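Local coordinates for major capsid protein (Paramecium bursaria Chlorella virus 1, PDB 5TIP) that self-assembles as trimers into the large icosahedral shell of the virion and carries N-linked glycans added by the host, at residues Thr304-Lys316 against Val395-Ala407. Sequence-based numbering, arbitrary orientation.
With BGC (beta-D-glucopyranose), chain G; BGC (beta-D-glucopyranose), chain H.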
loop_
_atom_site.group_PDB
_atom_site.type_symbol
_atom_site.label_atom_id
_atom_site.label_comp_id
_atom_site.label_asym_id
_atom_site.label_seq_id
_atom_site.Cartn_x
_atom_site.Cartn_y
_atom_site.Cartn_z
ATOM N N THR A 304 -10.272 -12.575 -12.187
ATOM C CA THR A 304 -11.120 -11.473 -12.618
ATOM C C THR A 304 -11.709 -10.797 -11.390
ATOM O O THR A 304 -11.765 -11.379 -10.303
ATOM C CB THR A 304 -12.243 -11.943 -13.551
ATOM O OG1 THR A 304 -12.925 -10.806 -14.089
ATOM C CG2 THR A 304 -13.243 -12.797 -12.789
ATOM N N TYR A 305 -12.148 -9.556 -11.581
ATOM C CA TYR A 305 -12.878 -8.818 -10.562
ATOM C C TYR A 305 -14.361 -8.715 -10.875
ATOM O O TYR A 305 -15.105 -8.088 -10.114
ATOM C CB TYR A 305 -12.281 -7.416 -10.385
ATOM C CG TYR A 305 -10.874 -7.426 -9.832
ATOM C CD1 TYR A 305 -10.632 -7.785 -8.514
ATOM C CD2 TYR A 305 -9.791 -7.074 -10.624
ATOM C CE1 TYR A 305 -9.351 -7.799 -7.999
ATOM C CE2 TYR A 305 -8.504 -7.083 -10.116
ATOM C CZ TYR A 305 -8.291 -7.447 -8.802
ATOM O OH TYR A 305 -7.015 -7.460 -8.285
ATOM N N ASN A 306 -14.808 -9.321 -11.971
ATOM C CA ASN A 306 -16.193 -9.212 -12.411
ATOM C C ASN A 306 -17.057 -10.129 -11.554
ATOM O O ASN A 306 -16.956 -11.356 -11.650
ATOM C CB ASN A 306 -16.307 -9.572 -13.888
ATOM C CG ASN A 306 -17.598 -9.088 -14.503
ATOM O OD1 ASN A 306 -18.582 -8.858 -13.803
ATOM N ND2 ASN A 306 -17.601 -8.928 -15.821
ATOM N N GLU A 307 -17.899 -9.531 -10.708
ATOM C CA GLU A 307 -18.797 -10.319 -9.872
ATOM C C GLU A 307 -19.813 -11.088 -10.709
ATOM O O GLU A 307 -20.296 -12.143 -10.283
ATOM C CB GLU A 307 -19.499 -9.404 -8.864
ATOM C CG GLU A 307 -20.633 -10.055 -8.087
ATOM C CD GLU A 307 -20.177 -11.237 -7.248
ATOM O OE1 GLU A 307 -18.990 -11.274 -6.852
ATOM O OE2 GLU A 307 -21.008 -12.134 -6.992
ATOM N N GLN A 308 -20.133 -10.588 -11.906
ATOM C CA GLN A 308 -21.101 -11.259 -12.764
ATOM C C GLN A 308 -20.671 -12.677 -13.118
ATOM O O GLN A 308 -21.525 -13.516 -13.428
ATOM C CB GLN A 308 -21.320 -10.443 -14.041
ATOM C CG GLN A 308 -22.504 -10.894 -14.877
ATOM C CD GLN A 308 -23.826 -10.473 -14.268
ATOM O OE1 GLN A 308 -24.173 -9.291 -14.267
ATOM N NE2 GLN A 308 -24.564 -11.436 -13.728
ATOM N N LEU A 309 -19.372 -12.965 -13.078
ATOM C CA LEU A 309 -18.851 -14.287 -13.397
ATOM C C LEU A 309 -18.676 -15.180 -12.173
ATOM O O LEU A 309 -18.268 -16.336 -12.324
ATOM C CB LEU A 309 -17.519 -14.166 -14.146
ATOM C CG LEU A 309 -17.547 -13.366 -15.450
ATOM C CD1 LEU A 309 -16.165 -13.314 -16.080
ATOM C CD2 LEU A 309 -18.553 -13.964 -16.421
ATOM N N ALA A 310 -18.959 -14.677 -10.973
ATOM C CA ALA A 310 -18.948 -15.513 -9.781
ATOM C C ALA A 310 -20.263 -16.279 -9.666
ATOM O O ALA A 310 -21.282 -15.904 -10.252
ATOM C CB ALA A 310 -18.706 -14.665 -8.532
ATOM N N VAL A 311 -20.237 -17.366 -8.894
ATOM C CA VAL A 311 -21.352 -18.308 -8.925
ATOM C C VAL A 311 -22.238 -18.175 -7.690
ATOM O O VAL A 311 -23.439 -18.466 -7.740
ATOM C CB VAL A 311 -20.833 -19.749 -9.088
ATOM C CG1 VAL A 311 -20.085 -20.211 -7.844
ATOM C CG2 VAL A 311 -21.966 -20.701 -9.447
ATOM N N LEU A 312 -21.663 -17.732 -6.573
ATOM C CA LEU A 312 -22.395 -17.692 -5.312
ATOM C C LEU A 312 -23.345 -16.499 -5.289
ATOM O O LEU A 312 -22.925 -15.356 -5.496
ATOM C CB LEU A 312 -21.427 -17.628 -4.132
ATOM C CG LEU A 312 -22.080 -17.689 -2.748
ATOM C CD1 LEU A 312 -22.881 -18.974 -2.570
ATOM C CD2 LEU A 312 -21.047 -17.539 -1.640
ATOM N N ASP A 313 -24.627 -16.769 -5.046
ATOM C CA ASP A 313 -25.624 -15.708 -4.948
ATOM C C ASP A 313 -25.742 -15.159 -3.531
ATOM O O ASP A 313 -25.687 -13.943 -3.330
ATOM C CB ASP A 313 -26.992 -16.207 -5.421
ATOM C CG ASP A 313 -28.075 -15.158 -5.264
ATOM O OD1 ASP A 313 -27.855 -14.010 -5.704
ATOM O OD2 ASP A 313 -29.141 -15.477 -4.697
ATOM N N SER A 314 -25.917 -16.035 -2.545
ATOM C CA SER A 314 -26.034 -15.607 -1.160
ATOM C C SER A 314 -25.476 -16.696 -0.257
ATOM O O SER A 314 -25.299 -17.843 -0.674
ATOM C CB SER A 314 -27.488 -15.289 -0.791
ATOM O OG SER A 314 -28.310 -16.438 -0.901
ATOM N N ALA A 315 -25.198 -16.325 0.992
ATOM C CA ALA A 315 -24.634 -17.280 1.933
ATOM C C ALA A 315 -24.882 -16.816 3.360
ATOM O O ALA A 315 -25.026 -15.620 3.625
ATOM C CB ALA A 315 -23.132 -17.476 1.699
ATOM N N LYS A 316 -24.926 -17.785 4.269
ATOM C CA LYS A 316 -24.991 -17.521 5.699
ATOM C C LYS A 316 -24.423 -18.731 6.422
ATOM O O LYS A 316 -24.351 -19.830 5.868
ATOM C CB LYS A 316 -26.420 -17.235 6.171
ATOM C CG LYS A 316 -27.323 -18.463 6.195
ATOM C CD LYS A 316 -28.696 -18.140 6.765
ATOM C CE LYS A 316 -29.631 -19.337 6.669
ATOM N NZ LYS A 316 -31.001 -19.008 7.151
ATOM N N VAL A 395 -23.309 -11.086 -21.281
ATOM C CA VAL A 395 -22.476 -11.136 -20.084
ATOM C C VAL A 395 -22.306 -9.748 -19.478
ATOM O O VAL A 395 -22.367 -9.581 -18.254
ATOM C CB VAL A 395 -21.118 -11.788 -20.407
ATOM C CG1 VAL A 395 -20.207 -11.756 -19.189
ATOM C CG2 VAL A 395 -21.311 -13.221 -20.882
ATOM N N LEU A 396 -22.103 -8.728 -20.312
ATOM C CA LEU A 396 -21.871 -7.375 -19.822
ATOM C C LEU A 396 -23.154 -6.617 -19.499
ATOM O O LEU A 396 -23.077 -5.439 -19.135
ATOM C CB LEU A 396 -21.058 -6.578 -20.845
ATOM C CG LEU A 396 -19.654 -7.098 -21.156
ATOM C CD1 LEU A 396 -18.976 -6.216 -22.193
ATOM C CD2 LEU A 396 -18.818 -7.189 -19.888
ATOM N N GLY A 397 -24.320 -7.247 -19.621
ATOM C CA GLY A 397 -25.565 -6.566 -19.322
ATOM C C GLY A 397 -26.657 -7.473 -18.794
ATOM O O GLY A 397 -27.631 -7.749 -19.502
ATOM N N ASN A 398 -26.518 -7.941 -17.557
ATOM C CA ASN A 398 -27.506 -8.833 -16.967
ATOM C C ASN A 398 -27.737 -8.432 -15.515
ATOM O O ASN A 398 -27.238 -7.406 -15.041
ATOM C CB ASN A 398 -27.067 -10.295 -17.096
ATOM C CG ASN A 398 -28.097 -11.145 -17.802
ATOM O OD1 ASN A 398 -29.110 -11.532 -17.218
ATOM N ND2 ASN A 398 -27.844 -11.441 -19.070
ATOM N N THR A 399 -28.500 -9.260 -14.808
ATOM C CA THR A 399 -28.989 -8.962 -13.473
ATOM C C THR A 399 -28.098 -9.608 -12.410
ATOM O O THR A 399 -27.074 -10.228 -12.705
ATOM C CB THR A 399 -30.441 -9.421 -13.341
ATOM O OG1 THR A 399 -30.516 -10.838 -13.539
ATOM C CG2 THR A 399 -31.308 -8.726 -14.379
ATOM N N GLU A 400 -28.509 -9.464 -11.147
ATOM C CA GLU A 400 -27.631 -9.790 -10.028
ATOM C C GLU A 400 -27.583 -11.282 -9.717
ATOM O O GLU A 400 -26.527 -11.791 -9.326
ATOM C CB GLU A 400 -28.073 -9.031 -8.773
ATOM C CG GLU A 400 -27.190 -9.285 -7.557
ATOM C CD GLU A 400 -27.802 -8.779 -6.264
ATOM O OE1 GLU A 400 -28.985 -8.381 -6.275
ATOM O OE2 GLU A 400 -27.098 -8.792 -5.232
ATOM N N THR A 401 -28.691 -11.999 -9.890
ATOM C CA THR A 401 -28.805 -13.371 -9.413
ATOM C C THR A 401 -28.525 -14.403 -10.500
ATOM O O THR A 401 -28.889 -15.573 -10.338
ATOM C CB THR A 401 -30.189 -13.606 -8.809
ATOM O OG1 THR A 401 -31.193 -13.373 -9.805
ATOM C CG2 THR A 401 -30.419 -12.665 -7.637
ATOM N N VAL A 402 -27.898 -13.999 -11.605
ATOM C CA VAL A 402 -27.577 -14.915 -12.691
ATOM C C VAL A 402 -26.103 -14.783 -13.053
ATOM O O VAL A 402 -25.455 -13.772 -12.776
ATOM C CB VAL A 402 -28.459 -14.672 -13.935
ATOM C CG1 VAL A 402 -29.900 -15.064 -13.647
ATOM C CG2 VAL A 402 -28.378 -13.220 -14.365
ATOM N N THR A 403 -25.578 -15.836 -13.678
ATOM C CA THR A 403 -24.202 -15.858 -14.152
ATOM C C THR A 403 -24.146 -16.686 -15.430
ATOM O O THR A 403 -25.156 -17.223 -15.892
ATOM C CB THR A 403 -23.249 -16.409 -13.086
ATOM O OG1 THR A 403 -21.903 -16.350 -13.571
ATOM C CG2 THR A 403 -23.598 -17.848 -12.752
ATOM N N ALA A 404 -22.952 -16.772 -16.009
ATOM C CA ALA A 404 -22.769 -17.495 -17.261
ATOM C C ALA A 404 -23.026 -18.985 -17.074
ATOM O O ALA A 404 -22.797 -19.549 -16.001
ATOM C CB ALA A 404 -21.360 -17.273 -17.805
ATOM N N ASN A 405 -23.506 -19.625 -18.143
ATOM C CA ASN A 405 -23.810 -21.050 -18.081
ATOM C C ASN A 405 -22.564 -21.898 -17.873
ATOM O O ASN A 405 -22.678 -23.066 -17.486
ATOM C CB ASN A 405 -24.527 -21.502 -19.352
ATOM C CG ASN A 405 -23.606 -21.557 -20.552
ATOM O OD1 ASN A 405 -22.701 -20.740 -20.705
ATOM N ND2 ASN A 405 -23.813 -22.563 -21.394
ATOM N N THR A 406 -21.378 -21.343 -18.119
ATOM C CA THR A 406 -20.144 -22.081 -17.897
ATOM C C THR A 406 -19.782 -22.185 -16.424
ATOM O O THR A 406 -18.800 -22.856 -16.093
ATOM C CB THR A 406 -18.988 -21.419 -18.652
ATOM O OG1 THR A 406 -18.854 -20.060 -18.219
ATOM C CG2 THR A 406 -19.238 -21.446 -20.150
ATOM N N ALA A 407 -20.549 -21.547 -15.540
ATOM C CA ALA A 407 -20.284 -21.602 -14.110
ATOM C C ALA A 407 -20.570 -22.969 -13.510
ATOM O O ALA A 407 -20.161 -23.222 -12.371
ATOM C CB ALA A 407 -21.108 -20.541 -13.384
HETATM C C2 BGC G . -29.360 -10.873 -20.845
HETATM C C3 BGC G . -30.468 -11.369 -21.763
HETATM C C4 BGC G . -30.135 -12.773 -22.243
HETATM C C5 BGC G . -29.870 -13.692 -21.059
HETATM C C6 BGC G . -29.518 -15.098 -21.529
HETATM C C1 BGC G . -29.050 -11.880 -19.742
HETATM O O2 BGC G . -29.749 -9.626 -20.259
HETATM O O3 BGC G . -30.549 -10.510 -22.900
HETATM O O4 BGC G . -31.218 -13.290 -23.025
HETATM O O5 BGC G . -28.793 -13.178 -20.277
HETATM O O6 BGC G . -28.267 -15.069 -22.223
HETATM C C2 BGC H . -22.738 -24.171 -22.709
HETATM C C3 BGC H . -21.992 -24.466 -24.008
HETATM C C4 BGC H . -22.530 -23.600 -25.132
HETATM C C5 BGC H . -22.648 -22.143 -24.715
HETATM C C6 BGC H . -23.293 -21.322 -25.826
HETATM C C1 BGC H . -22.811 -22.665 -22.439
HETATM O O2 BGC H . -22.064 -24.814 -21.620
HETATM O O3 BGC H . -22.173 -25.833 -24.405
HETATM O O4 BGC H . -21.656 -23.698 -26.263
HETATM O O5 BGC H . -23.413 -21.999 -23.531
HETATM O O6 BGC H . -24.621 -21.802 -26.066
HETATM O O HOH W 1 -20.571 -8.086 -16.576
HETATM O O HOH W 2 -23.815 -7.395 -16.124
HETATM O O HOH W 3 -25.897 -12.206 -6.145
#
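The amide of Gln-308 reaches edge first into the loop 398-401 leading into strand 402-404: the carbonyl oxygen of Thr-399 lies within the amide plane and takes a nearly straight bond from NE2 (3.0 Å, N-H...O 162°). The same nitrogen has Val-402 O at 2.7 Å, but the bend at hydrogen (116°) makes that second bond weak. OE1, the other end of the amide, takes a bond from a water at 2.7 Å, which bridges it to Asn-398 N. CG stands anti to the backbone N (chi1 -168°) and the chain folds at chi2, which carries the amide across to the loop. On the backbone side of Gln-308, Thr-403 OG1 donates to Gln-308 O at 2.9 Å, in the carbonyl plane and on a lone pair. Both segments belong to the second half of the hexon-like double jelly roll, where 312-319 and 402-404 pair with strand 376-387, antiparallel and parallel respectively. Leu-309 and Val-395 side chains cross at about a right angle, CD2 to CG1 3.9 Å, and Val-311 CG2 meets Ala-407 CB. Asn-398 and Asn-405 each bear a glucose on ND2; Asn-398 ND2 also hydrogen-bonds Ala-394 O, and its sugar donates from O2 to Gly-397 O (2.9 Å).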